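Local coordinates for protein taurocyamine kinase (Schistosoma mansoni, PDB 4WOD) that reversibly transfers phosphate between ATP and the guanidino group of taurocyamine, as a duplicated phosphagen kinase that uses magnesium as cofactor, at residues 93-98 / 328-333; 467-472 / 698-703; 529-534 / 564-569. The protein carries 4 engineered substitutions. All blocks are in the same frame, centred on the assembly; numbering follows the deposited sequence.

Contact 1: 93-98 / 328-333; sequences QHPKSN and GLTELD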
loop_
_atom_site.group_PDB
_atom_site.type_symbol
_atom_site.label_atom_id
_atom_site.label_comp_id
_atom_site.label_asym_id
_atom_site.label_seq_id
_atom_site.Cartn_x
_atom_site.Cartn_y
_atom_site.Cartn_z
ATOM N N GLN A 93 -17.249 9.686 18.750
ATOM C CA GLN A 93 -17.490 10.933 19.467
ATOM C C GLN A 93 -16.789 12.078 18.759
ATOM O O GLN A 93 -15.890 11.861 17.945
ATOM C CB GLN A 93 -17.036 10.822 20.928
ATOM C CG GLN A 93 -15.552 10.567 21.127
ATOM C CD GLN A 93 -15.186 10.399 22.606
ATOM O OE1 GLN A 93 -15.426 11.289 23.428
ATOM N NE2 GLN A 93 -14.610 9.246 22.946
ATOM N N HIS A 94 -17.217 13.296 19.043
ATOM C CA HIS A 94 -16.605 14.451 18.401
ATOM C C HIS A 94 -16.630 15.665 19.319
ATOM O O HIS A 94 -17.670 15.976 19.904
ATOM C CB HIS A 94 -17.324 14.777 17.086
ATOM C CG HIS A 94 -16.581 15.760 16.247
ATOM N ND1 HIS A 94 -15.471 15.409 15.513
ATOM C CD2 HIS A 94 -16.754 17.089 16.061
ATOM C CE1 HIS A 94 -15.000 16.473 14.899
ATOM N NE2 HIS A 94 -15.767 17.504 15.205
ATOM N N PRO A 95 -15.501 16.391 19.410
ATOM C CA PRO A 95 -15.450 17.563 20.296
ATOM C C PRO A 95 -16.201 18.778 19.754
ATOM O O PRO A 95 -16.496 18.835 18.563
ATOM C CB PRO A 95 -13.946 17.859 20.387
ATOM C CG PRO A 95 -13.401 17.396 19.111
ATOM C CD PRO A 95 -14.227 16.179 18.700
ATOM N N LYS A 96 -16.516 19.740 20.623
ATOM C CA LYS A 96 -17.045 21.010 20.160
ATOM C C LYS A 96 -16.075 21.610 19.151
ATOM O O LYS A 96 -14.861 21.390 19.233
ATOM C CB LYS A 96 -17.266 21.983 21.319
ATOM C CG LYS A 96 -18.255 21.495 22.354
ATOM C CD LYS A 96 -19.591 21.139 21.731
ATOM C CE LYS A 96 -20.690 21.087 22.804
ATOM N NZ LYS A 96 -21.881 20.367 22.270
ATOM N N SER A 97 -16.636 22.331 18.191
ATOM C CA SER A 97 -15.881 23.044 17.178
ATOM C C SER A 97 -14.879 23.980 17.841
ATOM O O SER A 97 -15.223 24.674 18.803
ATOM C CB SER A 97 -16.844 23.823 16.278
ATOM O OG SER A 97 -16.174 24.552 15.269
ATOM N N ASN A 98 -13.644 23.970 17.346
ATOM C CA ASN A 98 -12.602 24.889 17.815
ATOM C C ASN A 98 -11.542 25.119 16.740
ATOM O O ASN A 98 -10.701 24.235 16.487
ATOM C CB ASN A 98 -11.939 24.367 19.092
ATOM C CG ASN A 98 -10.806 25.268 19.575
ATOM O OD1 ASN A 98 -10.772 26.460 19.272
ATOM N ND2 ASN A 98 -9.854 24.686 20.301
ATOM N N GLY A 328 -13.546 13.258 15.212
ATOM C CA GLY A 328 -12.906 12.938 16.478
ATOM C C GLY A 328 -11.776 13.855 16.896
ATOM O O GLY A 328 -11.014 13.518 17.796
ATOM N N LEU A 329 -11.664 15.003 16.232
ATOM C CA LEU A 329 -10.690 16.036 16.594
ATOM C C LEU A 329 -11.278 17.396 16.256
ATOM O O LEU A 329 -12.289 17.480 15.562
ATOM C CB LEU A 329 -9.327 15.869 15.878
ATOM C CG LEU A 329 -9.179 15.493 14.399
ATOM C CD1 LEU A 329 -10.045 16.294 13.444
ATOM C CD2 LEU A 329 -7.728 15.653 13.962
ATOM N N THR A 330 -10.656 18.464 16.748
ATOM C CA THR A 330 -11.108 19.805 16.392
ATOM C C THR A 330 -10.561 20.254 15.040
ATOM O O THR A 330 -9.660 19.623 14.463
ATOM C CB THR A 330 -10.687 20.850 17.432
ATOM O OG1 THR A 330 -9.262 20.958 17.412
ATOM C CG2 THR A 330 -11.157 20.460 18.805
ATOM N N GLU A 331 -11.088 21.374 14.558
ATOM C CA GLU A 331 -10.625 21.977 13.320
ATOM C C GLU A 331 -9.146 22.339 13.439
ATOM O O GLU A 331 -8.360 22.114 12.514
ATOM C CB GLU A 331 -11.465 23.220 12.980
ATOM C CG GLU A 331 -12.919 22.920 12.604
ATOM C CD GLU A 331 -13.873 22.787 13.801
ATOM O OE1 GLU A 331 -13.425 22.631 14.979
ATOM O OE2 GLU A 331 -15.094 22.840 13.548
ATOM N N LEU A 332 -8.780 22.879 14.599
ATOM C CA LEU A 332 -7.400 23.219 14.882
ATOM C C LEU A 332 -6.531 21.958 14.851
ATOM O O LEU A 332 -5.485 21.964 14.214
ATOM C CB LEU A 332 -7.280 23.920 16.235
ATOM C CG LEU A 332 -5.855 24.359 16.593
ATOM C CD1 LEU A 332 -5.250 25.248 15.502
ATOM C CD2 LEU A 332 -5.866 25.084 17.925
ATOM N N ASP A 333 -6.977 20.877 15.502
ATOM C CA ASP A 333 -6.260 19.604 15.422
ATOM C C ASP A 333 -6.064 19.170 13.975
ATOM O O ASP A 333 -4.969 18.720 13.610
ATOM C CB ASP A 333 -6.987 18.473 16.169
ATOM C CG ASP A 333 -7.119 18.716 17.659
ATOM O OD1 ASP A 333 -6.316 19.458 18.259
ATOM O OD2 ASP A 333 -8.054 18.141 18.239
#
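The N-terminal end of helix 331-355, opened by a capping box, meets the linker loop 93-98 through E331, S97 and N98. The box is reciprocal: T330 OG1 accepts from D333 N at 3.0 Å, and D333 OD2 accepts from T330 N. E331 bends at chi2 (85°), which brings CD up to the loop, and the carboxylate oxygens each take one bond from it. OE1 receives N98 N at 2.7 Å and OE2 receives S97 OG at 2.7 Å, both donors standing above the carboxylate plane. In return L332 N donates to N98 O at 3.0 Å, in the plane of that carbonyl, so the loop also supplies an acceptor to the first turn. Further back, G328 N reaches H94 ND1 at 2.9 Å, only 9° out of the ring plane and nearly straight (165°). P95 CG lies 3.6 Å from L329 C and also touches T330 CG2. The bond from G328 N requires ND1 to be an unprotonated acceptor, while the two donors on E331, placed at a helix N-terminus, would probably favour its carboxylate form.

Contact 2: 467-472 / 698-703; sequences KLPFGD and AAHEMA
F470 carries this contact, its ring lying beside A699 and H700 and its CB against A703, all three on helix 695-715. At the start of the side chain, F470 CB rests on the methyl of A703, CB to CB 4.1 Å. The first torsion sets CG between the backbone N and the carbonyl carbon (chi1 44°), and the ring leads from A703 toward A699. On that path CD1 passes H700 CA at 4.2 Å. CE1 comes to A699 CB at 3.8 Å, and the tip atom CZ meets the same methyl at 3.9 Å. The methyl approaches the ring obliquely. Two alanines one turn apart, joined by the backbone bond from A703 N to A699 O, thus present short side chains to opposite ends of one phenylalanine. H700 flanks them: its CG is anti to the backbone N (chi1 -167°), and from there CD2 lies 3.4 Å from P469 O, while one ring face looks onto P469 CB. NE2 is 3.5 Å from the same oxygen, but the angle is too poor for a hydrogen bond, and none links the two segments. Outside them, Y603 of helix 599-614 meets the F470 ring edge-to-face, and L599 touches both F470 and A703. The geometry is that of apolar loop-on-helix packing, in which the linker before strand 480-489 lies against the C-terminal helix of the second phosphagen kinase catalytic domain.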
loop_
_atom_site.group_PDB
_atom_site.type_symbol
_atom_site.label_atom_id
_atom_site.label_comp_id
_atom_site.label_asym_id
_atom_site.label_seq_id
_atom_site.Cartn_x
_atom_site.Cartn_y
_atom_site.Cartn_z
ATOM N N LYS A 467 25.421 -41.347 -7.859
ATOM C CA LYS A 467 25.763 -42.026 -6.616
ATOM C C LYS A 467 25.642 -41.049 -5.450
ATOM O O LYS A 467 26.628 -40.697 -4.803
ATOM C CB LYS A 467 27.172 -42.626 -6.696
ATOM C CG LYS A 467 27.332 -43.932 -5.908
ATOM C CD LYS A 467 28.697 -44.586 -6.121
ATOM C CE LYS A 467 28.909 -45.743 -5.136
ATOM N NZ LYS A 467 30.142 -46.555 -5.411
ATOM N N LEU A 468 24.416 -40.609 -5.195
ATOM C CA LEU A 468 24.139 -39.655 -4.127
ATOM C C LEU A 468 24.045 -40.344 -2.759
ATOM O O LEU A 468 23.703 -41.520 -2.675
ATOM C CB LEU A 468 22.845 -38.898 -4.436
ATOM C CG LEU A 468 22.861 -37.968 -5.654
ATOM C CD1 LEU A 468 21.449 -37.667 -6.090
ATOM C CD2 LEU A 468 23.628 -36.674 -5.343
ATOM N N PRO A 469 24.348 -39.617 -1.676
ATOM C CA PRO A 469 24.276 -40.255 -0.356
ATOM C C PRO A 469 22.890 -40.141 0.274
ATOM O O PRO A 469 22.775 -40.047 1.497
ATOM C CB PRO A 469 25.303 -39.473 0.457
ATOM C CG PRO A 469 25.202 -38.089 -0.109
ATOM C CD PRO A 469 24.926 -38.263 -1.595
ATOM N N PHE A 470 21.856 -40.124 -0.558
ATOM C CA PHE A 470 20.482 -40.145 -0.074
ATOM C C PHE A 470 19.615 -40.665 -1.208
ATOM O O PHE A 470 20.017 -40.623 -2.367
ATOM C CB PHE A 470 20.023 -38.757 0.397
ATOM C CG PHE A 470 20.420 -37.626 -0.530
ATOM C CD1 PHE A 470 21.489 -36.802 -0.218
ATOM C CD2 PHE A 470 19.722 -37.389 -1.700
ATOM C CE1 PHE A 470 21.870 -35.766 -1.064
ATOM C CE2 PHE A 470 20.092 -36.343 -2.552
ATOM C CZ PHE A 470 21.168 -35.534 -2.229
ATOM N N GLY A 471 18.438 -41.175 -0.881
ATOM C CA GLY A 471 17.569 -41.736 -1.889
ATOM C C GLY A 471 16.132 -41.338 -1.628
ATOM O O GLY A 471 15.770 -40.162 -1.724
ATOM N N ASP A 472 15.307 -42.327 -1.307
ATOM C CA ASP A 472 13.918 -42.093 -0.954
ATOM C C ASP A 472 13.752 -42.176 0.560
ATOM O O ASP A 472 13.817 -43.256 1.157
ATOM C CB ASP A 472 13.010 -43.102 -1.652
ATOM C CG ASP A 472 11.539 -42.754 -1.525
ATOM O OD1 ASP A 472 11.148 -42.134 -0.509
ATOM O OD2 ASP A 472 10.771 -43.102 -2.454
ATOM N N ALA A 698 24.344 -29.815 2.319
ATOM C CA ALA A 698 23.072 -29.161 2.634
ATOM C C ALA A 698 21.912 -30.138 2.483
ATOM O O ALA A 698 21.072 -30.271 3.368
ATOM C CB ALA A 698 22.856 -27.932 1.742
ATOM N N ALA A 699 21.868 -30.820 1.348
ATOM C CA ALA A 699 20.787 -31.761 1.098
ATOM C C ALA A 699 20.904 -32.984 2.020
ATOM O O ALA A 699 19.893 -33.543 2.444
ATOM C CB ALA A 699 20.776 -32.180 -0.369
ATOM N N HIS A 700 22.131 -33.390 2.338
ATOM C CA HIS A 700 22.326 -34.556 3.199
ATOM C C HIS A 700 21.956 -34.249 4.649
ATOM O O HIS A 700 21.401 -35.104 5.339
ATOM C CB HIS A 700 23.761 -35.060 3.130
ATOM C CG HIS A 700 23.951 -36.414 3.740
ATOM N ND1 HIS A 700 25.066 -36.752 4.475
ATOM C CD2 HIS A 700 23.162 -37.514 3.727
ATOM C CE1 HIS A 700 24.963 -38.007 4.875
ATOM N NE2 HIS A 700 23.814 -38.490 4.438
ATOM N N GLU A 701 22.252 -33.030 5.101
ATOM C CA GLU A 701 21.856 -32.617 6.438
ATOM C C GLU A 701 20.340 -32.712 6.590
ATOM O O GLU A 701 19.856 -33.255 7.589
ATOM C CB GLU A 701 22.346 -31.200 6.761
ATOM C CG GLU A 701 23.820 -31.166 7.125
ATOM C CD GLU A 701 24.253 -29.868 7.770
ATOM O OE1 GLU A 701 23.387 -29.112 8.270
ATOM O OE2 GLU A 701 25.474 -29.608 7.783
ATOM N N MET A 702 19.592 -32.211 5.605
ATOM C CA MET A 702 18.137 -32.298 5.676
ATOM C C MET A 702 17.722 -33.759 5.764
ATOM O O MET A 702 16.980 -34.138 6.666
ATOM C CB MET A 702 17.462 -31.615 4.484
ATOM C CG MET A 702 15.945 -31.586 4.594
ATOM S SD MET A 702 15.179 -33.072 3.890
ATOM C CE MET A 702 15.154 -32.680 2.149
ATOM N N ALA A 703 18.221 -34.575 4.837
ATOM C CA ALA A 703 17.892 -36.000 4.796
ATOM C C ALA A 703 18.196 -36.717 6.129
ATOM O O ALA A 703 17.335 -37.401 6.682
ATOM C CB ALA A 703 18.634 -36.677 3.648
#

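Contact 3: 529-534 / 564-569; sequences PLTDMK and WPVGRG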
loop_
_atom_site.group_PDB
_atom_site.type_symbol
_atom_site.label_atom_id
_atom_site.label_comp_id
_atom_site.label_asym_id
_atom_site.label_seq_id
_atom_site.Cartn_x
_atom_site.Cartn_y
_atom_site.Cartn_z
ATOM N N PRO A 529 5.012 -14.994 -18.740
ATOM C CA PRO A 529 5.303 -13.623 -18.310
ATOM C C PRO A 529 4.130 -13.015 -17.565
ATOM O O PRO A 529 2.995 -13.092 -18.042
ATOM C CB PRO A 529 5.561 -12.869 -19.625
ATOM C CG PRO A 529 5.047 -13.757 -20.720
ATOM C CD PRO A 529 5.092 -15.163 -20.204
ATOM N N LEU A 530 4.402 -12.417 -16.412
ATOM C CA LEU A 530 3.362 -11.731 -15.664
ATOM C C LEU A 530 2.716 -10.592 -16.486
ATOM O O LEU A 530 1.574 -10.210 -16.217
ATOM C CB LEU A 530 3.940 -11.198 -14.345
ATOM C CG LEU A 530 3.633 -11.967 -13.055
ATOM C CD1 LEU A 530 4.029 -13.430 -13.159
ATOM C CD2 LEU A 530 4.294 -11.326 -11.826
ATOM N N THR A 531 3.429 -10.082 -17.497
ATOM C CA THR A 531 2.941 -8.970 -18.332
ATOM C C THR A 531 2.025 -9.427 -19.455
ATOM O O THR A 531 1.081 -8.731 -19.785
ATOM C CB THR A 531 4.084 -8.161 -18.982
ATOM O OG1 THR A 531 4.982 -9.043 -19.664
ATOM C CG2 THR A 531 4.840 -7.396 -17.944
ATOM N N ASP A 532 2.285 -10.600 -20.025
ATOM C CA ASP A 532 1.622 -11.021 -21.265
ATOM C C ASP A 532 1.038 -12.410 -21.156
ATOM O O ASP A 532 1.257 -13.257 -22.019
ATOM C CB ASP A 532 2.601 -10.993 -22.442
ATOM C CG ASP A 532 2.730 -9.624 -23.044
ATOM O OD1 ASP A 532 1.680 -8.951 -23.145
ATOM O OD2 ASP A 532 3.861 -9.225 -23.421
ATOM N N MET A 533 0.303 -12.653 -20.090
ATOM C CA MET A 533 -0.136 -14.000 -19.821
ATOM C C MET A 533 -1.561 -14.222 -20.279
ATOM O O MET A 533 -2.400 -13.337 -20.160
ATOM C CB MET A 533 -0.014 -14.305 -18.335
ATOM C CG MET A 533 0.054 -15.757 -18.044
ATOM S SD MET A 533 0.032 -15.999 -16.284
ATOM C CE MET A 533 1.495 -15.080 -15.786
ATOM N N LYS A 534 -1.816 -15.413 -20.810
ATOM C CA LYS A 534 -3.171 -15.832 -21.134
ATOM C C LYS A 534 -3.931 -16.044 -19.819
ATOM O O LYS A 534 -3.405 -16.647 -18.890
ATOM C CB LYS A 534 -3.147 -17.106 -21.989
ATOM C CG LYS A 534 -3.926 -16.981 -23.273
ATOM C CD LYS A 534 -3.064 -16.441 -24.403
ATOM C CE LYS A 534 -3.784 -16.514 -25.744
ATOM N NZ LYS A 534 -3.778 -17.889 -26.324
ATOM N N TRP A 564 5.842 -2.634 -11.817
ATOM C CA TRP A 564 5.069 -3.867 -11.824
ATOM C C TRP A 564 4.186 -3.979 -13.073
ATOM O O TRP A 564 3.591 -2.984 -13.523
ATOM C CB TRP A 564 4.234 -3.921 -10.550
ATOM C CG TRP A 564 3.533 -5.208 -10.324
ATOM C CD1 TRP A 564 2.207 -5.463 -10.515
ATOM C CD2 TRP A 564 4.120 -6.429 -9.862
ATOM N NE1 TRP A 564 1.935 -6.774 -10.202
ATOM C CE2 TRP A 564 3.091 -7.386 -9.796
ATOM C CE3 TRP A 564 5.414 -6.806 -9.504
ATOM C CZ2 TRP A 564 3.315 -8.692 -9.379
ATOM C CZ3 TRP A 564 5.638 -8.106 -9.094
ATOM C CH2 TRP A 564 4.589 -9.034 -9.029
ATOM N N PRO A 565 4.122 -5.180 -13.668
ATOM C CA PRO A 565 4.842 -6.405 -13.309
ATOM C C PRO A 565 5.933 -6.733 -14.327
ATOM O O PRO A 565 6.151 -7.906 -14.634
ATOM C CB PRO A 565 3.735 -7.459 -13.363
ATOM C CG PRO A 565 2.832 -6.956 -14.508
ATOM C CD PRO A 565 3.150 -5.459 -14.735
ATOM N N VAL A 566 6.592 -5.706 -14.858
ATOM C CA VAL A 566 7.493 -5.870 -15.993
ATOM C C VAL A 566 8.688 -6.764 -15.661
ATOM O O VAL A 566 9.305 -6.628 -14.605
ATOM C CB VAL A 566 7.985 -4.489 -16.493
ATOM C CG1 VAL A 566 8.940 -4.642 -17.657
ATOM C CG2 VAL A 566 6.798 -3.651 -16.913
ATOM N N GLY A 567 9.004 -7.676 -16.573
ATOM C CA GLY A 567 10.132 -8.578 -16.427
ATOM C C GLY A 567 9.971 -9.707 -15.419
ATOM O O GLY A 567 10.937 -10.442 -15.165
ATOM N N ARG A 568 8.775 -9.846 -14.836
ATOM C CA ARG A 568 8.483 -10.935 -13.907
ATOM C C ARG A 568 7.721 -12.072 -14.588
ATOM O O ARG A 568 6.944 -11.836 -15.508
ATOM C CB ARG A 568 7.648 -10.461 -12.712
ATOM C CG ARG A 568 8.396 -9.672 -11.635
ATOM C CD ARG A 568 8.670 -8.253 -12.082
ATOM N NE ARG A 568 8.965 -7.380 -10.948
ATOM C CZ ARG A 568 8.817 -6.060 -10.962
ATOM N NH1 ARG A 568 8.349 -5.450 -12.055
ATOM N NH2 ARG A 568 9.114 -5.356 -9.878
ATOM N N GLY A 569 7.917 -13.300 -14.108
ATOM C CA GLY A 569 7.187 -14.423 -14.670
ATOM C C GLY A 569 7.479 -15.731 -13.965
ATOM O O GLY A 569 8.349 -15.808 -13.102
HETATM O O HOH W 1 6.543 -10.007 -17.586
#
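L530 sits at the centre of this junction, where edge strand 525-529 leaves the antiparallel sheet of the second catalytic domain and strand 569-573 enters it. The register is fixed by P529 and G569, an antiparallel non-hydrogen-bonded pair with CA atoms 4.2 Å apart. One residue further on, L530 N donates to R568 O at 2.8 Å, tilted 27° from the carbonyl plane. The leucine side chain spreads over four partners. CD1 lies on G569 CA at 3.6 Å, where the absence of a side chain matters, since a CB there would sit tightly against P529 CA. CD2 reaches both R568 CB and the far rim of W564, 3.6 Å from CH2, crossing that indole obliquely; CB meets P565 CB. Beside it T531 turns CG2 anti to its carbonyl carbon (OG1 at chi1 52°), and this methyl touches P565 O and V566 CA, each at 3.6 Å.

In the next shell, the partner loop is shaped by a cis peptide before P565 and a type II turn from P565 to R568, with G567 at the positive phi (74°) that favours glycine. P565 CB lies over one face of the W564 indole, toward its rim. The R568 side chain, bent at chi2, leads away from L530, and W564 CE3 lies over the centre of one face of its guanidinium. Its NH2 donates to R562 O and G560 O, and NH1 to V566 O, holding the turn and the chain before it together. Back at the interface, R568 O has a second donor: a water that gives it a hydrogen bond and accepts one from T531 OG1, both at 2.8 Å.

Contacts 1 and 2 are related across the two phosphagen kinase units: in each, the linker ahead of the first sheet strand meets a long helix of the C-terminal catalytic domain, 331-355 in one and 695-715 in the other. Different parts of linker and helix meet, and the chemistry differs accordingly. At the surface-lying contact 1, the loop reaches the helix start, where backbone N-H groups and a carboxylate allow polar pairing; at the partly buried contact 2 it meets the helix flank, and apolar packing prevails. Contact 3, also partly buried, belongs to the sheet edge and combines a backbone bond with leucine packing. Its centre is about 36 Å from that of contact 2, whereas contact 1 lies about 67 Å from contact 2, centre to centre.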